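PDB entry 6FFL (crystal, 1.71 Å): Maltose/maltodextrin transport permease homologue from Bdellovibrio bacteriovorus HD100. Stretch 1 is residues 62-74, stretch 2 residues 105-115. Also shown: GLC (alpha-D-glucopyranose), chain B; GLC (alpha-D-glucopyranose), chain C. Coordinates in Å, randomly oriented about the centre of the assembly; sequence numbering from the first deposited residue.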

# COMPACT_ATOMS: atom_id res chain seq x y z
N VAL A 62 -7.29 -2.90 -15.10
CA VAL A 62 -6.79 -1.90 -14.16
C VAL A 62 -6.24 -2.63 -12.94
O VAL A 62 -6.82 -3.63 -12.49
CB VAL A 62 -7.88 -0.87 -13.78
CG1 VAL A 62 -9.10 -1.54 -13.13
CG2 VAL A 62 -7.30 0.22 -12.88
N TYR A 63 -5.10 -2.17 -12.42
CA TYR A 63 -4.38 -2.86 -11.35
C TYR A 63 -4.09 -1.87 -10.23
O TYR A 63 -3.45 -0.85 -10.47
CB TYR A 63 -3.07 -3.45 -11.86
CG TYR A 63 -2.21 -4.12 -10.80
CD1 TYR A 63 -1.30 -3.39 -10.03
CD2 TYR A 63 -2.28 -5.50 -10.60
CE1 TYR A 63 -0.50 -4.02 -9.07
CE2 TYR A 63 -1.48 -6.14 -9.66
CZ TYR A 63 -0.59 -5.40 -8.90
OH TYR A 63 0.19 -6.04 -7.96
N GLY A 64 -4.52 -2.20 -9.01
CA GLY A 64 -4.21 -1.35 -7.87
C GLY A 64 -4.69 -1.95 -6.56
O GLY A 64 -5.19 -3.08 -6.52
N PRO A 65 -4.61 -1.17 -5.48
CA PRO A 65 -4.88 -1.71 -4.15
C PRO A 65 -6.32 -2.18 -4.00
O PRO A 65 -7.23 -1.67 -4.66
CB PRO A 65 -4.61 -0.53 -3.21
CG PRO A 65 -3.88 0.50 -4.03
CD PRO A 65 -4.24 0.26 -5.46
N SER A 66 -6.52 -3.14 -3.10
CA SER A 66 -7.81 -3.80 -3.03
C SER A 66 -8.94 -2.88 -2.59
O SER A 66 -10.10 -3.19 -2.90
CB SER A 66 -7.73 -5.01 -2.11
OG SER A 66 -7.18 -4.66 -0.87
N ASP A 67 -8.67 -1.77 -1.88
CA ASP A 67 -9.81 -0.93 -1.52
C ASP A 67 -10.41 -0.22 -2.72
O ASP A 67 -11.49 0.37 -2.58
CB ASP A 67 -9.46 0.06 -0.39
CG ASP A 67 -8.32 1.00 -0.74
OD1 ASP A 67 -8.38 2.19 -0.34
OD2 ASP A 67 -7.33 0.55 -1.36
N GLN A 68 -9.81 -0.29 -3.90
CA GLN A 68 -10.53 0.34 -5.01
C GLN A 68 -11.72 -0.50 -5.47
O GLN A 68 -12.53 -0.01 -6.26
CB GLN A 68 -9.57 0.70 -6.15
CG GLN A 68 -8.95 -0.43 -6.89
CD GLN A 68 -7.78 0.02 -7.76
OE1 GLN A 68 -7.17 1.06 -7.55
NE2 GLN A 68 -7.48 -0.78 -8.77
N VAL A 69 -11.89 -1.71 -4.92
CA VAL A 69 -13.02 -2.56 -5.31
C VAL A 69 -14.35 -1.88 -5.01
O VAL A 69 -15.26 -1.86 -5.85
CB VAL A 69 -12.93 -3.92 -4.59
CG1 VAL A 69 -14.28 -4.62 -4.60
CG2 VAL A 69 -11.87 -4.79 -5.25
N GLY A 70 -14.51 -1.34 -3.80
CA GLY A 70 -15.75 -0.73 -3.38
C GLY A 70 -16.26 0.33 -4.33
O GLY A 70 -17.37 0.25 -4.85
N PRO A 71 -15.44 1.37 -4.56
CA PRO A 71 -15.86 2.41 -5.51
C PRO A 71 -16.06 1.89 -6.92
O PRO A 71 -17.06 2.24 -7.57
CB PRO A 71 -14.72 3.43 -5.43
CG PRO A 71 -14.10 3.21 -4.07
CD PRO A 71 -14.20 1.73 -3.85
N PHE A 72 -15.14 1.06 -7.41
CA PHE A 72 -15.27 0.57 -8.78
C PHE A 72 -16.53 -0.27 -8.94
O PHE A 72 -17.25 -0.14 -9.93
CB PHE A 72 -14.05 -0.26 -9.18
CG PHE A 72 -12.78 0.53 -9.43
CD1 PHE A 72 -12.75 1.91 -9.26
CD2 PHE A 72 -11.62 -0.13 -9.83
CE1 PHE A 72 -11.56 2.62 -9.49
CE2 PHE A 72 -10.43 0.57 -10.06
CZ PHE A 72 -10.41 1.95 -9.89
N ALA A 73 -16.79 -1.16 -7.97
CA ALA A 73 -17.94 -2.04 -8.10
C ALA A 73 -19.25 -1.27 -7.96
O ALA A 73 -20.19 -1.48 -8.75
CB ALA A 73 -17.87 -3.16 -7.07
N THR A 74 -19.34 -0.37 -6.97
CA THR A 74 -20.60 0.34 -6.78
C THR A 74 -20.91 1.30 -7.92
O THR A 74 -22.09 1.61 -8.14
CB THR A 74 -20.61 1.11 -5.44
OG1 THR A 74 -19.59 2.12 -5.44
CG2 THR A 74 -20.39 0.17 -4.29
N HIS A 105 -16.43 -11.38 -6.35
CA HIS A 105 -15.00 -11.12 -6.50
C HIS A 105 -14.79 -10.14 -7.65
O HIS A 105 -15.02 -10.48 -8.81
CB HIS A 105 -14.23 -12.41 -6.81
CG HIS A 105 -14.14 -13.37 -5.66
ND1 HIS A 105 -14.87 -14.53 -5.61
CD2 HIS A 105 -13.37 -13.35 -4.55
CE1 HIS A 105 -14.57 -15.19 -4.50
NE2 HIS A 105 -13.66 -14.50 -3.84
N TYR A 106 -14.30 -8.94 -7.34
CA TYR A 106 -14.04 -7.97 -8.39
C TYR A 106 -12.56 -7.82 -8.72
O TYR A 106 -12.22 -7.11 -9.67
CB TYR A 106 -14.63 -6.59 -8.02
CG TYR A 106 -16.15 -6.58 -8.04
CD1 TYR A 106 -16.85 -6.45 -9.23
CD2 TYR A 106 -16.88 -6.68 -6.86
CE1 TYR A 106 -18.25 -6.42 -9.25
CE2 TYR A 106 -18.27 -6.67 -6.87
CZ TYR A 106 -18.94 -6.54 -8.06
OH TYR A 106 -20.31 -6.52 -8.06
N MET A 107 -11.67 -8.47 -7.97
CA MET A 107 -10.24 -8.26 -8.12
C MET A 107 -9.50 -9.56 -7.82
O MET A 107 -9.91 -10.30 -6.91
CB MET A 107 -9.75 -7.15 -7.17
CG MET A 107 -8.25 -7.07 -7.06
SD MET A 107 -7.67 -5.79 -5.93
CE MET A 107 -8.11 -4.29 -6.83
N ILE A 108 -8.43 -9.84 -8.55
CA ILE A 108 -7.51 -10.91 -8.17
C ILE A 108 -6.09 -10.35 -8.15
O ILE A 108 -5.61 -9.82 -9.17
CB ILE A 108 -7.61 -12.15 -9.08
CG1 ILE A 108 -6.49 -13.13 -8.73
CG2 ILE A 108 -7.53 -11.77 -10.57
CD1 ILE A 108 -6.75 -13.84 -7.42
N GLY A 109 -5.43 -10.47 -7.01
CA GLY A 109 -4.07 -9.99 -6.86
C GLY A 109 -3.04 -11.07 -7.12
O GLY A 109 -3.31 -12.26 -6.98
N ASP A 110 -1.84 -10.62 -7.51
CA ASP A 110 -0.74 -11.52 -7.80
C ASP A 110 0.17 -11.73 -6.59
O ASP A 110 1.05 -12.59 -6.65
CB ASP A 110 0.07 -11.00 -8.99
CG ASP A 110 0.49 -9.53 -8.86
OD1 ASP A 110 -0.12 -8.78 -8.07
OD2 ASP A 110 1.43 -9.13 -9.58
N ALA A 111 -0.04 -10.99 -5.51
CA ALA A 111 0.77 -11.12 -4.32
C ALA A 111 -0.10 -10.80 -3.11
O ALA A 111 -1.24 -10.37 -3.24
CB ALA A 111 2.01 -10.22 -4.37
N VAL A 112 0.45 -11.01 -1.93
CA VAL A 112 -0.23 -10.63 -0.70
C VAL A 112 0.75 -9.82 0.13
O VAL A 112 1.94 -10.15 0.21
CB VAL A 112 -0.74 -11.87 0.08
CG1 VAL A 112 -1.17 -11.51 1.49
CG2 VAL A 112 -1.91 -12.52 -0.69
N GLY A 113 0.27 -8.73 0.71
CA GLY A 113 1.13 -7.89 1.53
C GLY A 113 0.59 -6.48 1.53
O GLY A 113 -0.43 -6.21 2.17
N ASN A 114 1.26 -5.58 0.82
CA ASN A 114 0.88 -4.17 0.77
C ASN A 114 0.97 -3.52 2.15
O ASN A 114 0.29 -2.53 2.42
CB ASN A 114 -0.53 -4.00 0.18
CG ASN A 114 -0.74 -2.62 -0.39
OD1 ASN A 114 0.09 -2.14 -1.17
ND2 ASN A 114 -1.83 -1.97 -0.00
N HIS A 115 1.80 -4.07 3.02
CA HIS A 115 1.84 -3.71 4.43
C HIS A 115 3.05 -2.84 4.73
O HIS A 115 4.14 -3.05 4.17
CB HIS A 115 1.86 -4.96 5.31
CG HIS A 115 2.94 -5.94 4.96
ND1 HIS A 115 3.05 -6.51 3.70
CD2 HIS A 115 3.94 -6.48 5.70
CE1 HIS A 115 4.08 -7.34 3.68
NE2 HIS A 115 4.63 -7.34 4.89
C1 GLC B . -3.77 3.39 0.27
C2 GLC B . -5.12 3.06 -0.38
C3 GLC B . -5.63 4.29 -1.15
C4 GLC B . -5.72 5.48 -0.21
C5 GLC B . -4.36 5.74 0.46
C6 GLC B . -4.50 6.79 1.55
O2 GLC B . -5.00 1.92 -1.26
O3 GLC B . -6.94 4.02 -1.69
O4 GLC B . -6.12 6.64 -0.96
O5 GLC B . -3.93 4.54 1.11
O6 GLC B . -3.21 7.25 2.02
C1 GLC C . 1.01 2.23 -1.51
C2 GLC C . -0.10 1.21 -1.29
C3 GLC C . -1.49 1.81 -1.45
C4 GLC C . -1.57 3.04 -0.56
C5 GLC C . -0.46 4.02 -0.94
C6 GLC C . -0.52 5.28 -0.07
O2 GLC C . 0.10 0.13 -2.23
O3 GLC C . -2.45 0.83 -1.03
O4 GLC C . -2.82 3.68 -0.75
O5 GLC C . 0.79 3.38 -0.71
O6 GLC C . 0.28 6.32 -0.67
O HOH W 1 2.80 -6.80 -9.33
O HOH W 2 -4.54 -3.83 0.17

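A long, flexible apolar side chain can do the work of several shorter ones, and the packing of stretch 1 against stretch 2 in this maltose/maltodextrin transport permease homologue is a clear example. The contact is modest, 424 Å² summed over both sides, and it is built largely from stretch 2 by two neighbouring residues, Met107 and Tyr106, with polar groups joining the stretches farther along.

Met107 covers the most surface. Its CA-to-CB bond points toward stretch 1, and with chi1 and chi2 both t the chain runs out extended before chi3, near -69° (m), turns the terminal methyl. The result is a series of contacts along one side chain. Near its root, CB lies 3.7 Å from CG2 of Val69; farther out, SD sits 3.5 Å from CA of Ser66; at the tip, CE comes within 3.2 Å of O of Gly64, 3.5 Å of O of Pro65 and 4.0 Å of CG of Gln68. Methionine suits this place because an unbranched thioether can follow the path from Val69 to Gly64 and Pro65, and its polarizable sulfur and methyl group pack well against backbone and apolar atoms alike. Stretch 1 bends here from strand into a 3-10 segment, with N of Gln68 hydrogen-bonded to O of Pro65 at 3.0 Å, and Gly64, Pro65, Ser66 and Gln68 lie around the methionine's outer half.

Tyr106 contributes a different kind of surface, a flat one. Its ring receives Ala73 over one face: CB of Ala73 stands 3.5 Å from the centroid of the Tyr106 ring, only 12° off the normal, a well-formed CH-pi contact. Alanine's single methyl allows this close approach of helix to ring. One helical turn earlier, Val69 also points toward stretch 2: CG1 of Val69 lies 4.0 Å from CB of Tyr106, and the same side chain makes the contact with Met107 already described. The spacing of four residues places Val69 and Ala73 on the same side of the helix, a relation reflected in the backbone bond from N of Ala73 to O of Val69, 2.7 Å long.

The direct hydrogen bond between the stretches lies beyond this apolar patch. The CA-to-CB bond of Tyr63 runs sideways, but its long ring carries the hydroxyl across, and OH donates to OD1 of Asp110 at 2.8 Å, with that oxygen at the ring edge. Water 1 reinforces the pair, donating to OH of Tyr63 at 3.0 Å and to OD2 of Asp110 at 2.7 Å, so both carboxylate oxygens are engaged in a buried setting.

Near the sugar, water 2 makes a looser link, 3.0 Å from OG of Ser66 and accepting a weak bond from ND2 of Asn114 at 3.3 Å. Asn114 and Asp67 also hydrogen-bond the glucose units.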